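Local coordinates for insecticidal crystal protein Cry7Cal (Bacillus thuringiensis, PDB 5ZI1), which is an insecticidal crystal toxin active against the locust Locusta migratoria manilensis, probably by binding receptors and forming pores, at residues F117-F131 / Y144-A158. Numbering follows the deposited sequence.
Sequences FVSTENLFKFAMPSF and YAQAANLHLFLLKNA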
loop_
_atom_site.group_PDB
_atom_site.type_symbol
_atom_site.label_atom_id
_atom_site.label_comp_id
_atom_site.label_asym_id
_atom_site.label_seq_id
_atom_site.Cartn_x
_atom_site.Cartn_y
_atom_site.Cartn_z
ATOM N N PHE A 117 -8.586 -18.164 24.853
ATOM C CA PHE A 117 -8.584 -18.083 23.398
ATOM C C PHE A 117 -10.003 -18.159 22.841
ATOM O O PHE A 117 -10.435 -17.278 22.090
ATOM C CB PHE A 117 -7.714 -19.182 22.788
ATOM C CG PHE A 117 -7.852 -19.261 21.291
ATOM C CD1 PHE A 117 -7.101 -18.433 20.475
ATOM C CD2 PHE A 117 -8.783 -20.101 20.701
ATOM C CE1 PHE A 117 -7.247 -18.473 19.095
ATOM C CE2 PHE A 117 -8.946 -20.150 19.319
ATOM C CZ PHE A 117 -8.175 -19.337 18.516
ATOM N N VAL A 118 -10.743 -19.219 23.182
ATOM C CA VAL A 118 -12.066 -19.371 22.574
ATOM C C VAL A 118 -13.014 -18.306 23.101
ATOM O O VAL A 118 -13.855 -17.794 22.350
ATOM C CB VAL A 118 -12.634 -20.797 22.762
ATOM C CG1 VAL A 118 -11.613 -21.862 22.337
ATOM C CG2 VAL A 118 -13.071 -21.030 24.179
ATOM N N SER A 119 -12.867 -17.895 24.361
ATOM C CA SER A 119 -13.687 -16.781 24.823
ATOM C C SER A 119 -13.322 -15.488 24.108
ATOM O O SER A 119 -14.208 -14.677 23.819
ATOM C CB SER A 119 -13.586 -16.617 26.342
ATOM O OG SER A 119 -12.262 -16.315 26.749
ATOM N N THR A 120 -12.033 -15.272 23.794
ATOM C CA THR A 120 -11.667 -14.019 23.121
ATOM C C THR A 120 -12.079 -14.059 21.656
ATOM O O THR A 120 -12.538 -13.054 21.103
ATOM C CB THR A 120 -10.163 -13.736 23.240
ATOM O OG1 THR A 120 -9.811 -13.542 24.613
ATOM C CG2 THR A 120 -9.792 -12.477 22.479
ATOM N N GLU A 121 -11.948 -15.227 21.021
ATOM C CA GLU A 121 -12.320 -15.346 19.617
ATOM C C GLU A 121 -13.827 -15.218 19.437
ATOM O O GLU A 121 -14.287 -14.670 18.429
ATOM C CB GLU A 121 -11.788 -16.674 19.060
ATOM C CG GLU A 121 -11.735 -16.733 17.534
ATOM C CD GLU A 121 -13.092 -17.051 16.895
ATOM O OE1 GLU A 121 -13.880 -17.799 17.525
ATOM O OE2 GLU A 121 -13.368 -16.551 15.771
ATOM N N ASN A 122 -14.609 -15.701 20.413
ATOM C CA ASN A 122 -16.044 -15.477 20.381
ATOM C C ASN A 122 -16.380 -13.995 20.523
ATOM O O ASN A 122 -17.325 -13.519 19.884
ATOM C CB ASN A 122 -16.733 -16.313 21.467
ATOM C CG ASN A 122 -16.902 -17.805 21.065
ATOM O OD1 ASN A 122 -16.834 -18.165 19.887
ATOM N ND2 ASN A 122 -17.124 -18.659 22.052
ATOM N N LEU A 123 -15.609 -13.235 21.317
ATOM C CA LEU A 123 -15.874 -11.803 21.403
ATOM C C LEU A 123 -15.762 -11.148 20.034
ATOM O O LEU A 123 -16.593 -10.311 19.669
ATOM C CB LEU A 123 -14.936 -11.116 22.401
ATOM C CG LEU A 123 -15.340 -9.661 22.741
ATOM C CD1 LEU A 123 -16.825 -9.605 23.078
ATOM C CD2 LEU A 123 -14.544 -9.081 23.898
ATOM N N PHE A 124 -14.758 -11.530 19.250
ATOM C CA PHE A 124 -14.660 -10.980 17.902
ATOM C C PHE A 124 -15.902 -11.321 17.084
ATOM O O PHE A 124 -16.501 -10.443 16.455
ATOM C CB PHE A 124 -13.377 -11.476 17.217
ATOM C CG PHE A 124 -12.131 -10.684 17.594
ATOM C CD1 PHE A 124 -11.837 -9.482 16.973
ATOM C CD2 PHE A 124 -11.264 -11.151 18.569
ATOM C CE1 PHE A 124 -10.695 -8.756 17.314
ATOM C CE2 PHE A 124 -10.120 -10.446 18.914
ATOM C CZ PHE A 124 -9.835 -9.243 18.290
ATOM N N LYS A 125 -16.328 -12.591 17.102
ATOM C CA LYS A 125 -17.562 -12.952 16.407
ATOM C C LYS A 125 -18.715 -12.081 16.866
ATOM O O LYS A 125 -19.421 -11.483 16.046
ATOM C CB LYS A 125 -17.896 -14.415 16.622
ATOM C CG LYS A 125 -16.975 -15.355 15.933
ATOM C CD LYS A 125 -17.290 -16.781 16.373
ATOM C CE LYS A 125 -16.378 -17.770 15.676
ATOM N NZ LYS A 125 -16.136 -18.924 16.580
ATOM N N PHE A 126 -18.896 -11.963 18.179
ATOM C CA PHE A 126 -19.960 -11.110 18.704
ATOM C C PHE A 126 -19.736 -9.638 18.360
ATOM O O PHE A 126 -20.695 -8.915 18.064
ATOM C CB PHE A 126 -20.076 -11.294 20.220
ATOM C CG PHE A 126 -21.121 -10.424 20.861
ATOM C CD1 PHE A 126 -20.790 -9.165 21.355
ATOM C CD2 PHE A 126 -22.428 -10.850 20.964
ATOM C CE1 PHE A 126 -21.754 -8.361 21.941
ATOM C CE2 PHE A 126 -23.394 -10.049 21.557
ATOM C CZ PHE A 126 -23.055 -8.813 22.043
ATOM N N ALA A 127 -18.482 -9.167 18.390
ATOM C CA ALA A 127 -18.244 -7.719 18.325
ATOM C C ALA A 127 -18.139 -7.168 16.909
ATOM O O ALA A 127 -18.575 -6.041 16.661
ATOM C CB ALA A 127 -16.972 -7.358 19.086
ATOM N N MET A 128 -17.542 -7.915 15.979
ATOM C CA MET A 128 -17.366 -7.421 14.612
ATOM C C MET A 128 -18.603 -6.771 14.008
ATOM O O MET A 128 -18.447 -5.707 13.382
ATOM C CB MET A 128 -16.864 -8.559 13.707
ATOM C CG MET A 128 -15.391 -8.907 13.934
ATOM S SD MET A 128 -14.275 -7.465 13.839
ATOM C CE MET A 128 -14.352 -7.056 12.094
ATOM N N PRO A 129 -19.832 -7.323 14.137
ATOM C CA PRO A 129 -20.989 -6.642 13.534
ATOM C C PRO A 129 -21.181 -5.214 14.018
ATOM O O PRO A 129 -21.697 -4.387 13.261
ATOM C CB PRO A 129 -22.179 -7.541 13.927
ATOM C CG PRO A 129 -21.596 -8.880 14.066
ATOM C CD PRO A 129 -20.210 -8.657 14.652
ATOM N N SER A 130 -20.790 -4.890 15.252
ATOM C CA SER A 130 -20.899 -3.509 15.720
ATOM C C SER A 130 -20.004 -2.548 14.933
ATOM O O SER A 130 -20.202 -1.328 15.013
ATOM C CB SER A 130 -20.541 -3.421 17.204
ATOM O OG SER A 130 -21.339 -4.302 17.983
ATOM N N PHE A 131 -19.024 -3.059 14.185
ATOM C CA PHE A 131 -18.119 -2.203 13.423
ATOM C C PHE A 131 -18.568 -2.035 11.978
ATOM O O PHE A 131 -17.844 -1.438 11.173
ATOM C CB PHE A 131 -16.684 -2.751 13.484
ATOM C CG PHE A 131 -16.200 -3.056 14.893
ATOM C CD1 PHE A 131 -16.468 -2.184 15.947
ATOM C CD2 PHE A 131 -15.497 -4.214 15.158
ATOM C CE1 PHE A 131 -16.037 -2.463 17.217
ATOM C CE2 PHE A 131 -15.070 -4.501 16.434
ATOM C CZ PHE A 131 -15.337 -3.625 17.458
ATOM N N TYR A 144 -13.337 -1.280 11.441
ATOM C CA TYR A 144 -13.629 -2.637 10.995
ATOM C C TYR A 144 -12.360 -3.328 10.515
ATOM O O TYR A 144 -12.019 -4.423 10.982
ATOM C CB TYR A 144 -14.674 -2.583 9.887
ATOM C CG TYR A 144 -15.079 -3.923 9.344
ATOM C CD1 TYR A 144 -14.367 -4.518 8.318
ATOM C CD2 TYR A 144 -16.203 -4.584 9.833
ATOM C CE1 TYR A 144 -14.737 -5.746 7.804
ATOM C CE2 TYR A 144 -16.583 -5.805 9.328
ATOM C CZ TYR A 144 -15.847 -6.382 8.310
ATOM O OH TYR A 144 -16.228 -7.593 7.791
ATOM N N ALA A 145 -11.629 -2.680 9.605
ATOM C CA ALA A 145 -10.391 -3.245 9.081
ATOM C C ALA A 145 -9.424 -3.618 10.194
ATOM O O ALA A 145 -8.886 -4.732 10.209
ATOM C CB ALA A 145 -9.743 -2.267 8.111
ATOM N N GLN A 146 -9.212 -2.714 11.154
ATOM C CA GLN A 146 -8.188 -2.966 12.167
ATOM C C GLN A 146 -8.603 -4.084 13.119
ATOM O O GLN A 146 -7.764 -4.896 13.536
ATOM C CB GLN A 146 -7.876 -1.684 12.941
ATOM C CG GLN A 146 -7.302 -0.592 12.082
ATOM C CD GLN A 146 -5.826 -0.793 11.748
ATOM O OE1 GLN A 146 -5.108 -1.504 12.444
ATOM N NE2 GLN A 146 -5.369 -0.141 10.679
ATOM N N ALA A 147 -9.884 -4.131 13.492
ATOM C CA ALA A 147 -10.366 -5.220 14.334
ATOM C C ALA A 147 -10.399 -6.521 13.551
ATOM O O ALA A 147 -10.030 -7.582 14.070
ATOM C CB ALA A 147 -11.753 -4.888 14.877
ATOM N N ALA A 148 -10.844 -6.452 12.296
ATOM C CA ALA A 148 -10.771 -7.609 11.422
ATOM C C ALA A 148 -9.365 -8.178 11.434
ATOM O O ALA A 148 -9.159 -9.393 11.576
ATOM C CB ALA A 148 -11.184 -7.209 10.004
ATOM N N ASN A 149 -8.378 -7.292 11.317
ATOM C CA ASN A 149 -6.995 -7.728 11.293
ATOM C C ASN A 149 -6.632 -8.488 12.559
ATOM O O ASN A 149 -6.008 -9.556 12.503
ATOM C CB ASN A 149 -6.082 -6.520 11.110
ATOM C CG ASN A 149 -4.660 -6.922 11.038
ATOM O OD1 ASN A 149 -4.246 -7.605 10.093
ATOM N ND2 ASN A 149 -3.904 -6.567 12.054
ATOM N N LEU A 150 -7.013 -7.956 13.721
ATOM C CA LEU A 150 -6.688 -8.646 14.968
ATOM C C LEU A 150 -7.345 -10.020 15.032
ATOM O O LEU A 150 -6.743 -10.977 15.527
ATOM C CB LEU A 150 -7.113 -7.803 16.166
ATOM C CG LEU A 150 -6.402 -6.463 16.376
ATOM C CD1 LEU A 150 -6.944 -5.805 17.631
ATOM C CD2 LEU A 150 -4.893 -6.650 16.470
ATOM N N HIS A 151 -8.585 -10.132 14.548
ATOM C CA HIS A 151 -9.307 -11.401 14.607
ATOM C C HIS A 151 -8.588 -12.462 13.792
ATOM O O HIS A 151 -8.327 -13.566 14.278
ATOM C CB HIS A 151 -10.741 -11.203 14.098
ATOM C CG HIS A 151 -11.636 -12.391 14.305
ATOM N ND1 HIS A 151 -12.831 -12.546 13.633
ATOM C CD2 HIS A 151 -11.520 -13.470 15.117
ATOM C CE1 HIS A 151 -13.406 -13.671 14.019
ATOM N NE2 HIS A 151 -12.635 -14.245 14.925
ATOM N N LEU A 152 -8.237 -12.129 12.548
ATOM C CA LEU A 152 -7.534 -13.077 11.690
ATOM C C LEU A 152 -6.220 -13.517 12.315
ATOM O O LEU A 152 -5.862 -14.709 12.275
ATOM C CB LEU A 152 -7.287 -12.445 10.319
ATOM C CG LEU A 152 -8.596 -12.244 9.567
ATOM C CD1 LEU A 152 -8.360 -11.563 8.243
ATOM C CD2 LEU A 152 -9.231 -13.600 9.385
ATOM N N PHE A 153 -5.495 -12.563 12.908
ATOM C CA PHE A 153 -4.226 -12.866 13.544
ATOM C C PHE A 153 -4.418 -13.718 14.786
ATOM O O PHE A 153 -3.641 -14.651 15.036
ATOM C CB PHE A 153 -3.503 -11.571 13.900
ATOM C CG PHE A 153 -2.346 -11.774 14.814
ATOM C CD1 PHE A 153 -1.238 -12.493 14.391
ATOM C CD2 PHE A 153 -2.369 -11.276 16.101
ATOM C CE1 PHE A 153 -0.167 -12.699 15.234
ATOM C CE2 PHE A 153 -1.293 -11.477 16.947
ATOM C CZ PHE A 153 -0.195 -12.191 16.513
ATOM N N LEU A 154 -5.432 -13.398 15.593
ATOM C CA LEU A 154 -5.749 -14.244 16.736
ATOM C C LEU A 154 -6.051 -15.679 16.297
ATOM O O LEU A 154 -5.668 -16.633 16.978
ATOM C CB LEU A 154 -6.930 -13.671 17.503
ATOM C CG LEU A 154 -7.347 -14.540 18.686
ATOM C CD1 LEU A 154 -6.261 -14.513 19.705
ATOM C CD2 LEU A 154 -8.700 -14.146 19.299
ATOM N N LEU A 155 -6.744 -15.849 15.167
ATOM C CA LEU A 155 -7.124 -17.187 14.742
ATOM C C LEU A 155 -5.894 -17.997 14.366
ATOM O O LEU A 155 -5.876 -19.218 14.560
ATOM C CB LEU A 155 -8.125 -17.107 13.578
ATOM C CG LEU A 155 -9.571 -16.799 14.003
ATOM C CD1 LEU A 155 -10.437 -16.236 12.875
ATOM C CD2 LEU A 155 -10.178 -18.083 14.595
ATOM N N LYS A 156 -4.846 -17.326 13.874
ATOM C CA LYS A 156 -3.586 -18.007 13.597
ATOM C C LYS A 156 -3.064 -18.731 14.832
ATOM O O LYS A 156 -2.471 -19.809 14.721
ATOM C CB LYS A 156 -2.546 -17.002 13.087
ATOM C CG LYS A 156 -1.167 -17.601 12.827
ATOM C CD LYS A 156 -0.206 -16.574 12.217
ATOM C CE LYS A 156 1.222 -17.103 12.166
ATOM N NZ LYS A 156 2.088 -16.345 11.223
ATOM N N ASN A 157 -3.277 -18.158 16.019
ATOM C CA ASN A 157 -2.740 -18.773 17.228
ATOM C C ASN A 157 -3.237 -20.213 17.400
ATOM O O ASN A 157 -2.483 -21.079 17.857
ATOM C CB ASN A 157 -3.085 -17.919 18.450
ATOM C CG ASN A 157 -2.230 -16.638 18.550
ATOM O OD1 ASN A 157 -1.893 -16.196 19.646
ATOM N ND2 ASN A 157 -1.904 -16.036 17.411
ATOM N N ALA A 158 -4.489 -20.504 17.014
ATOM C CA ALA A 158 -4.992 -21.872 17.167
ATOM C C ALA A 158 -4.172 -22.851 16.338
ATOM O O ALA A 158 -3.835 -23.949 16.807
ATOM C CB ALA A 158 -6.476 -21.966 16.783
#
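The imidazole of His151 lies between Phe124 CB, 3.5 Å from its centroid and 12° off the ring normal, and Leu155 CD1, from its own helix, offset toward the rim of the opposite face. At the edge comes Glu121: His151 NE2 donates to OE2 over 2.6 Å, nearly straight at 164° and close to the ring plane, though it meets the oxygen on its anti side, tilted from the carboxylate plane. The hydroxyl of Tyr186 hydrogen-bonds His151 ND1; the bonds at NE2 and ND1 together fix the imidazole's rotation, while Lys125 NZ, bridging to Glu121 OE1 on the syn side, holds the carboxylate. The Phe124 ring runs almost parallel to the imidazole but slid aside with little overlap, and His151 CA sits over its face. With CG beside its own backbone N (chi1 -82°), Phe124 enters as a knob among Ala147, Leu150, His151 and Leu154. Leu154 answers as a knob among Phe117, Thr120, Glu121 and Phe124. Phe117 turns a ring edge to the backbone, CE1 lying 3.2 Å from Leu154 O, while CZ meets Ala158 CB at 3.6 Å. Toward the other end, the twice-bent Met128 chain sets CE over a face of Tyr144 (CH-pi, 3.9 Å to the centroid), and Phe131 CE2 packs on Ala147 CB. The segments of helices 107-127 and 141-165 run roughly antiparallel, axes 10.2 Å apart, within the helical bundle of the N-terminal domain, the pore-forming part in this toxin family. Helix 73-101 flanks Phe131, helix 33-47 packs on Leu150, and helix 169-202 brings Tyr182 and Tyr186 against Lys125, Met128 and Ala148.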